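Local coordinates for protein endo-beta-1,4-glucanase (Bacillus licheniformis, PDB 2JEN) that hydrolyses internal beta-1,4-glucosidic bonds of xyloglucan and cellulose-type glucans of the plant cell wall as a family 12 glycoside hydrolase, at residues N144-S147 with W148-P152; N212-I215 with R216-T219; T219-A223 with D224-W228. The protein carries 1 engineered substitution. All coordinates share one frame; numbering follows the deposited sequence.

Contact 1: residues N144-S147 with W148-P152. With BGC (beta-D-glucopyranose), chain B.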
loop_
_atom_site.group_PDB
_atom_site.type_symbol
_atom_site.label_atom_id
_atom_site.label_comp_id
_atom_site.label_asym_id
_atom_site.label_seq_id
_atom_site.Cartn_x
_atom_site.Cartn_y
_atom_site.Cartn_z
ATOM N N ASN A 144 -7.927 -0.138 -42.538
ATOM C CA ASN A 144 -8.036 -1.471 -41.946
ATOM C C ASN A 144 -6.686 -1.967 -41.433
ATOM O O ASN A 144 -6.555 -3.154 -41.082
ATOM C CB ASN A 144 -8.647 -2.479 -42.903
ATOM C CG ASN A 144 -7.777 -2.762 -44.097
ATOM O OD1 ASN A 144 -6.806 -2.053 -44.362
ATOM N ND2 ASN A 144 -8.153 -3.808 -44.857
ATOM N N LYS A 145 -5.715 -1.074 -41.321
ATOM C CA LYS A 145 -4.422 -1.407 -40.728
ATOM C C LYS A 145 -4.054 -0.360 -39.663
ATOM O O LYS A 145 -3.004 0.266 -39.692
ATOM C CB LYS A 145 -3.355 -1.479 -41.819
ATOM C CG LYS A 145 -3.586 -2.609 -42.817
ATOM C CD LYS A 145 -3.440 -4.002 -42.177
ATOM C CE LYS A 145 -3.385 -5.134 -43.223
ATOM N NZ LYS A 145 -4.707 -5.744 -43.567
ATOM N N ALA A 146 -4.962 -0.168 -38.714
ATOM C CA ALA A 146 -4.736 0.772 -37.622
ATOM C C ALA A 146 -3.537 0.342 -36.791
ATOM O O ALA A 146 -3.385 -0.828 -36.452
ATOM C CB ALA A 146 -5.981 0.930 -36.770
ATOM N N SER A 147 -2.688 1.307 -36.496
ATOM C CA SER A 147 -1.474 1.098 -35.745
ATOM C C SER A 147 -1.423 1.991 -34.510
ATOM O O SER A 147 -2.420 2.594 -34.115
ATOM C CB SER A 147 -0.289 1.368 -36.659
ATOM O OG SER A 147 0.910 0.951 -36.040
ATOM N N TRP A 148 -0.283 2.032 -33.855
ATOM C CA TRP A 148 -0.195 2.635 -32.535
ATOM C C TRP A 148 -0.400 4.149 -32.560
ATOM O O TRP A 148 -0.702 4.749 -31.530
ATOM C CB TRP A 148 1.150 2.301 -31.871
ATOM C CG TRP A 148 2.302 2.850 -32.592
ATOM C CD1 TRP A 148 2.980 2.250 -33.599
ATOM C CD2 TRP A 148 2.902 4.129 -32.403
ATOM N NE1 TRP A 148 3.992 3.066 -34.038
ATOM C CE2 TRP A 148 3.951 4.235 -33.330
ATOM C CE3 TRP A 148 2.650 5.200 -31.552
ATOM C CZ2 TRP A 148 4.758 5.365 -33.411
ATOM C CZ3 TRP A 148 3.465 6.318 -31.629
ATOM C CH2 TRP A 148 4.485 6.389 -32.552
ATOM N N ASP A 149 -0.226 4.759 -33.732
ATOM C CA ASP A 149 -0.395 6.204 -33.897
ATOM C C ASP A 149 -1.497 6.550 -34.882
ATOM O O ASP A 149 -1.527 7.658 -35.419
ATOM C CB ASP A 149 0.935 6.832 -34.348
ATOM C CG ASP A 149 1.495 6.210 -35.592
ATOM O OD1 ASP A 149 0.925 5.227 -36.128
ATOM O OD2 ASP A 149 2.544 6.755 -36.087
ATOM N N SER A 150 -2.422 5.635 -35.143
ATOM C CA SER A 150 -3.494 5.926 -36.082
ATOM C C SER A 150 -4.656 6.592 -35.378
ATOM O O SER A 150 -5.419 5.936 -34.686
ATOM C CB SER A 150 -3.989 4.652 -36.768
ATOM O OG SER A 150 -2.956 3.947 -37.453
ATOM N N ALA A 151 -4.841 7.902 -35.592
ATOM C CA ALA A 151 -5.950 8.606 -34.950
ATOM C C ALA A 151 -7.258 8.142 -35.552
ATOM O O ALA A 151 -7.393 8.092 -36.772
ATOM C CB ALA A 151 -5.825 10.151 -35.143
ATOM N N PRO A 152 -8.238 7.765 -34.718
ATOM C CA PRO A 152 -9.561 7.420 -35.236
ATOM C C PRO A 152 -10.225 8.568 -35.970
ATOM O O PRO A 152 -9.886 9.742 -35.758
ATOM C CB PRO A 152 -10.352 7.070 -33.976
ATOM C CG PRO A 152 -9.330 6.655 -33.004
ATOM C CD PRO A 152 -8.159 7.548 -33.262
HETATM C C2 BGC B . 0.396 4.386 -27.614
HETATM C C3 BGC B . 1.890 4.147 -27.413
HETATM C C4 BGC B . 2.703 5.375 -27.798
HETATM C C5 BGC B . 2.169 6.596 -27.067
HETATM C C6 BGC B . 2.973 7.860 -27.391
HETATM C C1 BGC B . -0.020 5.703 -26.956
HETATM O O2 BGC B . -0.363 3.290 -27.100
HETATM O O3 BGC B . 2.321 3.055 -28.199
HETATM O O4 BGC B . 4.071 5.142 -27.493
HETATM O O5 BGC B . 0.803 6.770 -27.401
HETATM O O6 BGC B . 2.506 8.448 -28.589
HETATM O O HOH W 1 2.947 3.439 -37.119
#
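S147 and S150 meet through two hydrogen bonds that run in opposite directions. The backbone N-H of S147 donates to S150 OG at 2.8 Å, and the bond is nearly straight, 170° at the hydrogen. S150 OG lies anti to its own carbonyl carbon and beside its backbone N (chi1 -57°), which turns the hydroxyl back toward S147. In return S150 N donates to S147 O at 3.2 Å. Here the donor sits well above the carbonyl plane. A second donor, W96 NE1, also reaches S147 O.

The bond from S150 N to S147 O closes a type I beta turn, and the one to S150 OG is an added side-chain brace. The turn belongs to the loop between strands 131-141 and 154-163. W148 and D149 are its two corner residues. It sits at the glycan-binding cleft of this family 12 enzyme, where W148 is part of the ligand pocket.

Within this loop W148 touches the sugar. Its CG lies between the backbone N and the carbonyl carbon (chi1 64°), and the ring reaches the glucose with its six-membered half. W148 CE3 is 3.8 Å from BGC C4, which comes in obliquely to the indole. BGC O6 lies at the ring edge, in plane, 3.8 Å from W148 CZ3. W98 O hydrogen-bonds the same glucose. On one face of the indole lies D149 CB, 3.6 Å above the plane.

Water links the polar ends. Water 1 donates to D149 OD1 at 2.9 Å and more weakly to S147 OG. The stronger partner of S147 OG is E100 OE1.

Apolar contact is slight. A146 CB and S150 CB are 4.2 Å apart. S150 O accepts from H141 NE2, which ties the far end of the turn to strand 131-141.

Contact 2: residues N212-I215 with R216-T219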
loop_
_atom_site.group_PDB
_atom_site.type_symbol
_atom_site.label_atom_id
_atom_site.label_comp_id
_atom_site.label_asym_id
_atom_site.label_seq_id
_atom_site.Cartn_x
_atom_site.Cartn_y
_atom_site.Cartn_z
ATOM N N ASN A 212 -28.101 -6.383 -24.374
ATOM C CA ASN A 212 -27.738 -7.184 -25.502
ATOM C C ASN A 212 -27.979 -6.305 -26.714
ATOM O O ASN A 212 -29.127 -6.014 -27.033
ATOM C CB ASN A 212 -28.652 -8.411 -25.522
ATOM C CG ASN A 212 -28.090 -9.515 -26.324
ATOM O OD1 ASN A 212 -27.732 -9.338 -27.479
ATOM N ND2 ASN A 212 -27.994 -10.685 -25.714
ATOM N N LEU A 213 -26.908 -5.843 -27.341
ATOM C CA LEU A 213 -26.980 -4.858 -28.420
ATOM C C LEU A 213 -26.300 -5.337 -29.676
ATOM O O LEU A 213 -25.416 -6.191 -29.643
ATOM C CB LEU A 213 -26.331 -3.554 -27.988
ATOM C CG LEU A 213 -26.862 -2.907 -26.720
ATOM C CD1 LEU A 213 -25.997 -1.716 -26.326
ATOM C CD2 LEU A 213 -28.329 -2.495 -26.813
ATOM N N ASN A 214 -26.734 -4.821 -30.815
ATOM C CA ASN A 214 -26.043 -5.021 -32.069
ATOM C C ASN A 214 -25.526 -3.665 -32.515
ATOM O O ASN A 214 -26.312 -2.742 -32.784
ATOM C CB ASN A 214 -26.995 -5.577 -33.126
ATOM C CG ASN A 214 -26.316 -5.917 -34.413
ATOM O OD1 ASN A 214 -25.159 -5.601 -34.665
ATOM N ND2 ASN A 214 -27.086 -6.550 -35.319
ATOM N N ILE A 215 -24.209 -3.496 -32.510
ATOM C CA ILE A 215 -23.618 -2.190 -32.865
ATOM C C ILE A 215 -24.072 -1.738 -34.259
ATOM O O ILE A 215 -24.199 -0.537 -34.526
ATOM C CB ILE A 215 -22.085 -2.207 -32.729
ATOM C CG1 ILE A 215 -21.645 -2.569 -31.313
ATOM C CG2 ILE A 215 -21.472 -0.875 -33.138
ATOM C CD1 ILE A 215 -22.358 -1.849 -30.248
ATOM N N ARG A 216 -24.359 -2.700 -35.129
ATOM C CA ARG A 216 -24.827 -2.359 -36.470
ATOM C C ARG A 216 -26.117 -1.561 -36.446
ATOM O O ARG A 216 -26.371 -0.754 -37.358
ATOM C CB ARG A 216 -24.995 -3.637 -37.284
ATOM C CG ARG A 216 -25.225 -3.375 -38.787
ATOM C CD ARG A 216 -25.432 -4.653 -39.558
ATOM N NE ARG A 216 -26.762 -5.129 -39.297
ATOM C CZ ARG A 216 -27.304 -6.218 -39.846
ATOM N NH1 ARG A 216 -26.598 -6.993 -40.641
ATOM N NH2 ARG A 216 -28.537 -6.548 -39.534
ATOM N N ASP A 217 -26.967 -1.767 -35.453
ATOM C CA ASP A 217 -28.184 -0.953 -35.359
ATOM C C ASP A 217 -27.828 0.528 -35.175
ATOM O O ASP A 217 -28.540 1.420 -35.664
ATOM C CB ASP A 217 -29.036 -1.387 -34.171
ATOM C CG ASP A 217 -29.593 -2.804 -34.269
ATOM O OD1 ASP A 217 -29.600 -3.374 -35.375
ATOM O OD2 ASP A 217 -30.123 -3.274 -33.228
ATOM N N PHE A 218 -26.779 0.801 -34.406
ATOM C CA PHE A 218 -26.359 2.168 -34.114
ATOM C C PHE A 218 -25.617 2.781 -35.301
ATOM O O PHE A 218 -25.872 3.949 -35.675
ATOM C CB PHE A 218 -25.501 2.177 -32.833
ATOM C CG PHE A 218 -26.276 1.782 -31.630
ATOM C CD1 PHE A 218 -26.499 0.443 -31.346
ATOM C CD2 PHE A 218 -26.850 2.745 -30.786
ATOM C CE1 PHE A 218 -27.288 0.067 -30.256
ATOM C CE2 PHE A 218 -27.600 2.384 -29.722
ATOM C CZ PHE A 218 -27.818 1.014 -29.436
ATOM N N THR A 219 -24.722 2.039 -35.939
ATOM C CA THR A 219 -24.026 2.576 -37.107
ATOM C C THR A 219 -25.007 2.766 -38.285
ATOM O O THR A 219 -24.854 3.717 -39.033
ATOM C CB THR A 219 -22.819 1.708 -37.503
ATOM O OG1 THR A 219 -23.222 0.346 -37.772
ATOM C CG2 THR A 219 -21.765 1.722 -36.388
HETATM O O HOH W 2 -29.046 -3.237 -30.646
#
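N214 packs against R216 and D217 at the start of helix 215-225. Its side chain can be followed outward. CB faces the carboxylate of D217, with D217 OD2 at 3.9 Å. CG is anti to the backbone N (chi1 -175°), which carries the amide forward beside the first turn. OD1 accepts from R216 N at 3.0 Å, with the donor 53° out of the amide's carbonyl plane. The same oxygen touches R216 CB at 3.3 Å and accepts a second bond from I118 N. ND2 donates to N117 OD1, so both ends of the amide are held. An alanine here is likely to leave R216 N without its capping acceptor and to break the ties to I118 and N117.

The backbone continues the turn. D217 N donates to N214 O at 2.9 Å, and T219 N to I215 O at 3.0 Å. Water 2 accepts from N214 N and donates to D217 OD2. F218 lays its ring edge against N214 O, with F218 CD1 3.5 Å away. L213 CB approaches F218 CE1 obliquely. F202 and W182 form edge-to-face pairs with the F218 ring.

This is an N-cap: an asparagine side chain caps the helix where edge strand 210-214 of one sheet runs directly into it.

Contact 3: residues T219-A223 with D224-W228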
loop_
_atom_site.group_PDB
_atom_site.type_symbol
_atom_site.label_atom_id
_atom_site.label_comp_id
_atom_site.label_asym_id
_atom_site.label_seq_id
_atom_site.Cartn_x
_atom_site.Cartn_y
_atom_site.Cartn_z
ATOM N N THR A 219 -24.722 2.039 -35.939
ATOM C CA THR A 219 -24.026 2.576 -37.107
ATOM C C THR A 219 -25.007 2.766 -38.285
ATOM O O THR A 219 -24.854 3.717 -39.033
ATOM C CB THR A 219 -22.819 1.708 -37.503
ATOM O OG1 THR A 219 -23.222 0.346 -37.772
ATOM C CG2 THR A 219 -21.765 1.722 -36.388
ATOM N N ASN A 220 -25.987 1.872 -38.438
ATOM C CA ASN A 220 -27.026 2.095 -39.478
ATOM C C ASN A 220 -27.830 3.356 -39.218
ATOM O O ASN A 220 -28.165 4.091 -40.154
ATOM C CB ASN A 220 -27.971 0.903 -39.555
ATOM C CG ASN A 220 -27.413 -0.236 -40.385
ATOM O OD1 ASN A 220 -26.385 -0.101 -41.082
ATOM N ND2 ASN A 220 -28.107 -1.381 -40.318
ATOM N N TYR A 221 -28.165 3.647 -37.964
ATOM C CA TYR A 221 -28.845 4.914 -37.645
ATOM C C TYR A 221 -27.959 6.066 -38.059
ATOM O O TYR A 221 -28.409 6.977 -38.741
ATOM C CB TYR A 221 -29.243 4.979 -36.171
ATOM C CG TYR A 221 -29.530 6.355 -35.642
ATOM C CD1 TYR A 221 -30.783 6.948 -35.824
ATOM C CD2 TYR A 221 -28.567 7.104 -34.968
ATOM C CE1 TYR A 221 -31.071 8.200 -35.268
ATOM C CE2 TYR A 221 -28.840 8.318 -34.425
ATOM C CZ TYR A 221 -30.078 8.882 -34.593
ATOM O OH TYR A 221 -30.296 10.110 -34.046
ATOM N N LEU A 222 -26.696 6.061 -37.680
ATOM C CA LEU A 222 -25.828 7.184 -37.999
ATOM C C LEU A 222 -25.604 7.349 -39.506
ATOM O O LEU A 222 -25.546 8.468 -39.999
ATOM C CB LEU A 222 -24.499 7.031 -37.237
ATOM C CG LEU A 222 -24.569 7.137 -35.724
ATOM C CD1 LEU A 222 -23.204 6.721 -35.133
ATOM C CD2 LEU A 222 -24.976 8.518 -35.269
ATOM N N ALA A 223 -25.450 6.240 -40.217
ATOM C CA ALA A 223 -25.176 6.271 -41.646
ATOM C C ALA A 223 -26.426 6.524 -42.461
ATOM O O ALA A 223 -26.464 7.468 -43.267
ATOM C CB ALA A 223 -24.514 4.955 -42.063
ATOM N N ASP A 224 -27.443 5.701 -42.263
ATOM C CA ASP A 224 -28.610 5.715 -43.164
ATOM C C ASP A 224 -29.662 6.717 -42.713
ATOM O O ASP A 224 -30.371 7.300 -43.561
ATOM C CB ASP A 224 -29.248 4.323 -43.180
ATOM C CG ASP A 224 -28.346 3.249 -43.750
ATOM O OD1 ASP A 224 -27.523 3.562 -44.630
ATOM O OD2 ASP A 224 -28.458 2.077 -43.281
ATOM N N SER A 225 -29.866 6.900 -41.414
ATOM C CA SER A 225 -30.896 7.828 -40.945
ATOM C C SER A 225 -30.388 9.246 -40.837
ATOM O O SER A 225 -31.094 10.193 -41.209
ATOM C CB SER A 225 -31.496 7.389 -39.618
ATOM O OG SER A 225 -32.079 6.124 -39.754
ATOM N N LYS A 226 -29.158 9.446 -40.359
ATOM C CA LYS A 226 -28.643 10.798 -40.117
ATOM C C LYS A 226 -27.637 11.300 -41.152
ATOM O O LYS A 226 -27.308 12.474 -41.153
ATOM C CB LYS A 226 -28.005 10.878 -38.719
ATOM C CG LYS A 226 -28.879 10.353 -37.616
ATOM C CD LYS A 226 -30.280 10.990 -37.493
ATOM C CE LYS A 226 -30.258 12.426 -37.053
ATOM N NZ LYS A 226 -31.657 12.960 -36.831
ATOM N N GLN A 227 -27.114 10.408 -41.999
ATOM C CA GLN A 227 -26.078 10.743 -42.981
ATOM C C GLN A 227 -24.826 11.389 -42.357
ATOM O O GLN A 227 -24.167 12.275 -42.924
ATOM C CB GLN A 227 -26.647 11.622 -44.103
ATOM C CG GLN A 227 -27.816 10.949 -44.854
ATOM C CD GLN A 227 -29.149 11.076 -44.154
ATOM O OE1 GLN A 227 -29.935 10.121 -44.132
ATOM N NE2 GLN A 227 -29.432 12.268 -43.598
ATOM N N TRP A 228 -24.425 10.811 -41.220
ATOM C CA TRP A 228 -23.277 11.277 -40.449
ATOM C C TRP A 228 -22.081 10.338 -40.467
ATOM O O TRP A 228 -21.052 10.635 -39.855
ATOM C CB TRP A 228 -23.709 11.496 -39.003
ATOM C CG TRP A 228 -24.520 12.683 -38.780
ATOM C CD1 TRP A 228 -24.661 13.760 -39.629
ATOM C CD2 TRP A 228 -25.328 12.953 -37.661
ATOM N NE1 TRP A 228 -25.484 14.676 -39.077
ATOM C CE2 TRP A 228 -25.943 14.214 -37.887
ATOM C CE3 TRP A 228 -25.598 12.267 -36.477
ATOM C CZ2 TRP A 228 -26.761 14.819 -36.959
ATOM C CZ3 TRP A 228 -26.512 12.867 -35.568
ATOM C CH2 TRP A 228 -27.056 14.116 -35.826
#
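This is a local contact along the last turns of helix 215-225 and round its C-terminal end, at the protein surface. The helix ends through a wider, pi-type turn. Y221 O accepts from K226 N at 3.0 Å, almost in line with the carbonyl, and more weakly from S225 N. Q227 then leaves helical angles with positive phi, 55°, and turns the chain out of the helix. Beyond it W228 N reaches back to L222 O at 2.9 Å, a bond from the sixth residue on, while Q227 N bonds A223 O weakly.

The side chains follow this bend. K226 CG lies over one face of the Y221 ring, 3.8 Å from its centroid and 20° off the normal, a CH-pi contact. The lysine chain is bent at chi2 and chi3, and K226 CD comes to 3.6 Å from Y221 OH. Both polar ends go to E173: K226 NZ as a salt bridge, Y221 OH as a hydrogen bond. N220 and D224, one turn apart, lie side by side and point the same way, with N220 OD1 3.7 Å from D224 OD2. K231 NZ serves both oxygens, which probably eases their closeness. L222 CD2 meets the edge of the W228 ring, 4.0 Å from CE3, while K226 CB sits 3.5 Å above one face of the W228 indole, toward its rim.

L222 also rests on I156 of strand 154-163 and on F200 and F202 of strand 195-204. Y221 and W228 lean on strand 170-177, so the helix end lies against the mixed sheet.

Overall arrangement
Contacts 2 and 3 hold the two ends of helix 215-225 and share T219; their centres are about 12 Å apart. Contact 2 is partly buried and joins the helix to edge strand 210-214, with a side-chain cap and aromatic packing. Contact 3 lies at the surface, where the helix unwinds, and uses a CH-pi contact and a pi-type backbone turn, with its charged ends paired to residues outside it. Contact 1 is a surface turn in a different loop, its centre about 23 Å from each of the others. It uses serine hydroxyls, water and an exposed indole, and of the three it alone touches the bound glycan directly.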